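Local coordinates for protein minor fimbrium anchoring subunit Mfa2 (Porphyromonas gingivalis, PDB 5NFI) that anchors the minor (Mfa1) fimbriae of this periodontal pathogen in the outer membrane and regulates their length, at residues Tyr10-Thr13 with Glu14-Asn18; Leu139-Tyr142 with Thr143-Thr147; Gly221-Ile224 with Phe225-Asp228. One frame throughout, in Å; residues are numbered along the deposited sequence.

Contact 1. Residues Tyr10-Thr13 with Glu14-Asn18; sequences YSQT and ECAEN
The Gln12 side chain reaches over the turn to the backbone of Ala16, pinning the first bend of the irregular surface loop that follows strand 3-10 in this fimbrillin-superfamily anchor protein. Gln12 starts with CG on the far side of its CA-CB bond from the backbone N (chi1 -174°) and stays extended beyond, a shape that carries the amide to the returning chain. There NE2 donates to Ala16 O across 3.1 Å, with an N-H...O angle of 160°. The acceptor lies close to the plane of the glutamine amide, whereas the donor sits well above the carbonyl plane of Ala16, away from either lone-pair direction. The Gln12 CD carbon lies against the Asn18 backbone, with Asn18 C 3.6 Å away.

The bend itself passes through Glu14, whose phi is positive (110°). From there the Glu14 carboxylate leads away from the turn. Cys15, next along, is fastened by a disulfide to Cys246, the firm tie between this bend and that distant part of the chain; beside it Thr13 OG1 makes a weak hydrogen bond to Cys246 O. With OG1 trans to its own N, Thr13 turns its methyl into the inside of the bend, where Thr13 CG2 packs on Ala16 CB at 3.6 Å.

Contact 2. Residues Leu139-Tyr142 with Thr143-Thr147; sequences LREY and TNRVT
Glu141 and Arg145 form a salt bridge within strand 133-151, where the strand is broken between residues 140-141 and 144-147. Arg145 NH2 donates to Glu141 OE2 over 2.8 Å at an N-H...O angle of 160°, and OE2 accepts on its syn lone pair. The acceptor lies almost in the guanidinium plane, at the edge of the group, although the carboxylate and guanidinium planes are turned 36° apart. NH1 adds weak, longer bonds to both oxygens. Glu141 OE2 is gripped a second time by Thr143 OG1, at 2.7 Å, on its anti lone pair, so two strong donors hold this one oxygen and restrict rotation of the buried carboxylate. Such a pair of donors would be expected to favour the ionised form of Glu141.

The glutamate reaches this place extended through CD, while the arginine bends at chi3 (-69°) and its side chain crosses that of Glu141 at about a right angle. The second shell is polar too: Arg145 NH1 also pairs with Asp249, and Thr143 OG1 is hydrogen-bonded to Leu112 N. Tyr142 and Asn144 turn their polar ends to other partners, Gly174 O for the tyrosine hydroxyl and Leu203 O for Asn144 ND2. Farther out, Glu141 packs on Trp113, the Tyr142 ring meets that of Tyr170, and Val146 rests on Phe250 and Ile252.

Before the break the strand pairs with strand 113-122, and after it with strands 196-202 and 249-258. A long strand crossing from one beta lobe to the next in this way is consistent with the two-lobed, transthyretin-like build of the fimbrillin superfamily.

Contact 3. Residues Gly221-Ile224 with Phe225-Asp228; sequences GREI and FRTD
Glu223 and Arg226 meet through a long, weak salt bridge on the outer side of strand 222-228, the second strand of a beta hairpin with strand 211-217. Arg226 NE donates to Glu223 OE1 at 3.5 Å, with an N-H...O angle of only 141°. The carboxylate approaches the edge of the guanidinium group, and their planes are 38° apart. Glu223 is extended as far as CD, whereas Arg226 bends at chi3 (-75°). The carboxylate lies alongside the base of the arginine, with Glu223 OE1 also 3.5 Å from Arg226 CB.

In a regular strand, residues three apart project from opposite faces. Here Ile224 and Phe225 both face Val215 in a classic beta bulge, and the extra residue brings Glu223 and Arg226 towards the same side. Ile224 and Phe225 share the other side, where Ile224 CG1 meets Phe225 CB at 4.2 Å and the phenylalanine side chain reaches Val215 and Tyr281.

Backbone hydrogen bonds join Phe225 to Val215 and Thr227 to Leu213, and the pairing with strand 211-217 continues through Phe225 at the bulge and on to Thr227. At the end of the strand Asp228 OD2 caps helix 229-233 by accepting from Gly231 N, and OD1 accepts from Asn211 N. Asp228 has both oxygens satisfied by backbone N-H groups, whereas the pair at the bulge has one weak bond. With both charged residues exposed and their bond long and bent, the Glu223-Arg226 pair probably contributes only weakly.

How the contacts relate
From the N terminus, strand 3-10 runs into contact 1, which folds the start of the following loop back on itself before strand 28-33. Contacts 2 and 3 come later and in series, each within a single strand and closing no loop, so none nests or crosses. Contact 2 sits where strand 133-151 passes from strand 113-122 to strands 196-202 and 249-258. It touches contact 1: Tyr10 O lies 2.8 Å from Leu139 N, a probable hydrogen bond. Residues 246-249 serve both, through Cys246 at the first and Asp249 at the second. Contact 3 belongs to a hairpin, its centre about 24 Å from that of contact 2; contacts 1 and 3 lie on opposite sides of the chain's centre.

Contact 1. Residues Tyr10-Thr13 with Glu14-Asn18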
# COMPACT_ATOMS: atom_id res chain seq x y z
N TYR A 10 -1.84 9.19 -14.38
CA TYR A 10 -2.75 8.13 -14.79
C TYR A 10 -2.61 6.92 -13.88
O TYR A 10 -1.80 6.91 -12.94
CB TYR A 10 -2.48 7.75 -16.26
CG TYR A 10 -1.15 7.08 -16.57
CD1 TYR A 10 0.02 7.82 -16.65
CD2 TYR A 10 -1.08 5.71 -16.81
CE1 TYR A 10 1.24 7.22 -16.96
CE2 TYR A 10 0.14 5.09 -17.12
CZ TYR A 10 1.29 5.85 -17.20
OH TYR A 10 2.50 5.26 -17.50
N SER A 11 -3.41 5.89 -14.13
CA SER A 11 -3.27 4.64 -13.39
C SER A 11 -3.54 3.47 -14.33
O SER A 11 -4.67 3.26 -14.79
CB SER A 11 -4.21 4.60 -12.19
OG SER A 11 -3.92 3.48 -11.36
N GLN A 12 -2.49 2.72 -14.61
CA GLN A 12 -2.59 1.56 -15.47
C GLN A 12 -1.83 0.44 -14.82
O GLN A 12 -0.60 0.48 -14.70
CB GLN A 12 -2.06 1.86 -16.86
CG GLN A 12 -2.28 0.73 -17.83
CD GLN A 12 -2.26 1.20 -19.26
OE1 GLN A 12 -1.75 2.28 -19.58
NE2 GLN A 12 -2.83 0.39 -20.15
N THR A 13 -2.56 -0.57 -14.41
CA THR A 13 -2.05 -1.46 -13.40
C THR A 13 -1.02 -2.50 -13.85
O THR A 13 -0.33 -3.04 -12.98
CB THR A 13 -3.20 -2.21 -12.75
OG1 THR A 13 -2.68 -2.93 -11.63
CG2 THR A 13 -3.84 -3.18 -13.73
N GLU A 14 -0.94 -2.75 -15.17
CA GLU A 14 -0.12 -3.80 -15.82
C GLU A 14 -0.98 -4.92 -16.41
O GLU A 14 -0.63 -5.50 -17.43
CB GLU A 14 0.91 -4.42 -14.87
CG GLU A 14 1.59 -5.68 -15.33
CD GLU A 14 2.62 -6.14 -14.32
OE1 GLU A 14 3.27 -5.26 -13.68
OE2 GLU A 14 2.76 -7.38 -14.14
N CYS A 15 -2.08 -5.23 -15.75
CA CYS A 15 -3.08 -6.12 -16.34
C CYS A 15 -4.15 -5.29 -17.06
O CYS A 15 -5.04 -5.85 -17.69
CB CYS A 15 -3.73 -7.01 -15.29
SG CYS A 15 -2.61 -7.56 -13.98
N ALA A 16 -4.06 -3.97 -16.95
CA ALA A 16 -5.01 -3.09 -17.61
C ALA A 16 -4.57 -2.79 -19.04
O ALA A 16 -3.39 -2.53 -19.30
CB ALA A 16 -5.18 -1.81 -16.82
N GLU A 17 -5.50 -2.83 -19.98
CA GLU A 17 -5.16 -2.58 -21.38
C GLU A 17 -5.16 -1.08 -21.69
O GLU A 17 -4.39 -0.63 -22.53
CB GLU A 17 -6.10 -3.33 -22.32
CG GLU A 17 -5.58 -4.70 -22.75
CD GLU A 17 -4.94 -4.69 -24.14
OE1 GLU A 17 -5.11 -3.70 -24.89
OE2 GLU A 17 -4.26 -5.68 -24.48
N ASN A 18 -6.01 -0.34 -20.98
CA ASN A 18 -6.12 1.12 -21.09
C ASN A 18 -5.81 1.84 -19.77
O ASN A 18 -6.12 1.33 -18.69
CB ASN A 18 -7.53 1.50 -21.58
CG ASN A 18 -7.71 1.26 -23.08
OD1 ASN A 18 -6.85 0.68 -23.74
ND2 ASN A 18 -8.85 1.70 -23.62

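Contact 2. Residues Leu139-Tyr142 with Thr143-Thr147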
# COMPACT_ATOMS: atom_id res chain seq x y z
N LEU A 139 0.20 6.02 -11.25
CA LEU A 139 -0.14 5.87 -9.85
C LEU A 139 -0.64 4.46 -9.63
O LEU A 139 -1.61 4.02 -10.27
CB LEU A 139 -1.21 6.88 -9.43
CG LEU A 139 -0.77 8.35 -9.38
CD1 LEU A 139 -1.98 9.25 -9.55
CD2 LEU A 139 -0.08 8.65 -8.06
N ARG A 140 0.07 3.75 -8.75
CA ARG A 140 -0.30 2.43 -8.29
C ARG A 140 -0.85 2.54 -6.88
O ARG A 140 -0.27 3.22 -6.03
CB ARG A 140 0.92 1.51 -8.31
CG ARG A 140 0.69 0.15 -7.65
CD ARG A 140 -0.20 -0.80 -8.46
NE ARG A 140 -0.37 -2.04 -7.71
CZ ARG A 140 -1.54 -2.58 -7.38
NH1 ARG A 140 -2.68 -2.02 -7.79
NH2 ARG A 140 -1.58 -3.69 -6.67
N GLU A 141 -1.98 1.87 -6.63
CA GLU A 141 -2.57 1.88 -5.30
C GLU A 141 -1.78 0.97 -4.37
O GLU A 141 -1.46 -0.15 -4.74
CB GLU A 141 -4.04 1.45 -5.33
CG GLU A 141 -4.68 1.58 -3.96
CD GLU A 141 -6.11 1.13 -3.93
OE1 GLU A 141 -6.64 0.78 -5.01
OE2 GLU A 141 -6.70 1.15 -2.81
N TYR A 142 -1.50 1.48 -3.17
CA TYR A 142 -0.71 0.80 -2.16
C TYR A 142 -1.59 0.24 -1.03
O TYR A 142 -1.18 -0.70 -0.35
CB TYR A 142 0.31 1.74 -1.53
CG TYR A 142 1.66 1.78 -2.21
CD1 TYR A 142 1.83 1.37 -3.52
CD2 TYR A 142 2.78 2.23 -1.51
CE1 TYR A 142 3.08 1.40 -4.12
CE2 TYR A 142 4.02 2.27 -2.10
CZ TYR A 142 4.16 1.85 -3.40
OH TYR A 142 5.42 1.89 -3.97
N THR A 143 -2.76 0.85 -0.81
CA THR A 143 -3.74 0.28 0.10
C THR A 143 -4.31 -1.04 -0.46
O THR A 143 -4.42 -1.24 -1.68
CB THR A 143 -4.91 1.22 0.39
OG1 THR A 143 -5.15 2.05 -0.75
CG2 THR A 143 -4.66 2.08 1.63
N ASN A 144 -4.64 -1.94 0.46
CA ASN A 144 -5.23 -3.22 0.12
C ASN A 144 -6.35 -3.46 1.07
O ASN A 144 -6.21 -3.23 2.26
CB ASN A 144 -4.22 -4.34 0.20
CG ASN A 144 -3.16 -4.24 -0.84
OD1 ASN A 144 -3.39 -4.57 -2.00
ND2 ASN A 144 -1.97 -3.81 -0.43
N ARG A 145 -7.47 -3.91 0.53
CA ARG A 145 -8.63 -4.25 1.33
C ARG A 145 -8.69 -5.76 1.41
O ARG A 145 -8.76 -6.44 0.39
CB ARG A 145 -9.91 -3.67 0.72
CG ARG A 145 -9.97 -2.15 0.76
CD ARG A 145 -10.88 -1.61 -0.31
NE ARG A 145 -10.33 -1.81 -1.64
CZ ARG A 145 -9.42 -1.02 -2.21
NH1 ARG A 145 -8.96 -1.30 -3.43
NH2 ARG A 145 -8.95 0.05 -1.57
N VAL A 146 -8.62 -6.28 2.62
CA VAL A 146 -8.50 -7.71 2.83
C VAL A 146 -9.62 -8.21 3.73
O VAL A 146 -9.68 -7.87 4.91
CB VAL A 146 -7.14 -8.09 3.46
CG1 VAL A 146 -6.95 -9.59 3.42
CG2 VAL A 146 -5.99 -7.40 2.73
N THR A 147 -10.50 -9.03 3.16
CA THR A 147 -11.57 -9.67 3.91
C THR A 147 -11.18 -11.11 4.25
O THR A 147 -10.70 -11.87 3.39
CB THR A 147 -12.88 -9.66 3.13
OG1 THR A 147 -13.08 -8.37 2.55
CG2 THR A 147 -14.05 -9.99 4.04

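Contact 3. Residues Gly221-Ile224 with Phe225-Asp228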
# COMPACT_ATOMS: atom_id res chain seq x y z
N GLY A 221 -6.07 -17.01 24.48
CA GLY A 221 -4.95 -16.38 23.81
C GLY A 221 -4.22 -17.38 22.96
O GLY A 221 -3.19 -17.06 22.39
N ARG A 222 -4.75 -18.59 22.87
CA ARG A 222 -4.14 -19.64 22.06
C ARG A 222 -4.25 -19.34 20.57
O ARG A 222 -5.33 -19.46 19.98
CB ARG A 222 -4.77 -20.99 22.35
CG ARG A 222 -4.34 -22.08 21.38
CD ARG A 222 -5.31 -23.25 21.43
NE ARG A 222 -4.80 -24.42 20.71
CZ ARG A 222 -4.11 -25.40 21.29
NH1 ARG A 222 -3.85 -25.35 22.59
NH2 ARG A 222 -3.68 -26.43 20.56
N GLU A 223 -3.14 -18.95 19.97
CA GLU A 223 -3.08 -18.79 18.53
C GLU A 223 -3.17 -20.15 17.84
O GLU A 223 -2.25 -20.94 17.91
CB GLU A 223 -1.79 -18.07 18.12
CG GLU A 223 -1.64 -17.87 16.62
CD GLU A 223 -0.35 -17.17 16.25
OE1 GLU A 223 0.68 -17.86 16.11
OE2 GLU A 223 -0.38 -15.92 16.10
N ILE A 224 -4.29 -20.42 17.17
CA ILE A 224 -4.49 -21.69 16.50
C ILE A 224 -4.02 -21.66 15.05
O ILE A 224 -3.89 -22.71 14.43
CB ILE A 224 -5.97 -22.13 16.53
CG1 ILE A 224 -6.82 -21.28 15.59
CG2 ILE A 224 -6.53 -22.05 17.94
CD1 ILE A 224 -8.27 -21.74 15.50
N PHE A 225 -3.76 -20.47 14.51
CA PHE A 225 -3.28 -20.39 13.13
C PHE A 225 -2.39 -19.18 12.84
O PHE A 225 -2.62 -18.08 13.35
CB PHE A 225 -4.47 -20.40 12.18
CG PHE A 225 -4.10 -20.25 10.73
CD1 PHE A 225 -3.63 -21.33 10.01
CD2 PHE A 225 -4.24 -19.03 10.08
CE1 PHE A 225 -3.29 -21.20 8.68
CE2 PHE A 225 -3.90 -18.90 8.74
CZ PHE A 225 -3.43 -20.00 8.03
N ARG A 226 -1.36 -19.39 12.02
CA ARG A 226 -0.46 -18.33 11.60
C ARG A 226 0.17 -18.66 10.24
O ARG A 226 0.73 -19.73 10.05
CB ARG A 226 0.63 -18.11 12.65
CG ARG A 226 1.95 -17.59 12.09
CD ARG A 226 2.97 -17.32 13.18
NE ARG A 226 2.67 -16.09 13.91
CZ ARG A 226 3.27 -14.92 13.72
NH1 ARG A 226 4.24 -14.81 12.81
NH2 ARG A 226 2.92 -13.86 14.44
N THR A 227 0.08 -17.73 9.28
CA THR A 227 0.78 -17.90 8.00
C THR A 227 1.22 -16.56 7.38
O THR A 227 0.61 -15.51 7.62
CB THR A 227 -0.09 -18.63 6.95
OG1 THR A 227 0.68 -18.85 5.77
CG2 THR A 227 -1.30 -17.81 6.57
N ASP A 228 2.27 -16.59 6.57
CA ASP A 228 2.60 -15.39 5.83
C ASP A 228 1.71 -15.25 4.61
O ASP A 228 1.83 -16.02 3.66
CB ASP A 228 4.06 -15.37 5.39
CG ASP A 228 4.46 -14.03 4.83
OD1 ASP A 228 4.91 -13.17 5.63
OD2 ASP A 228 4.29 -13.82 3.61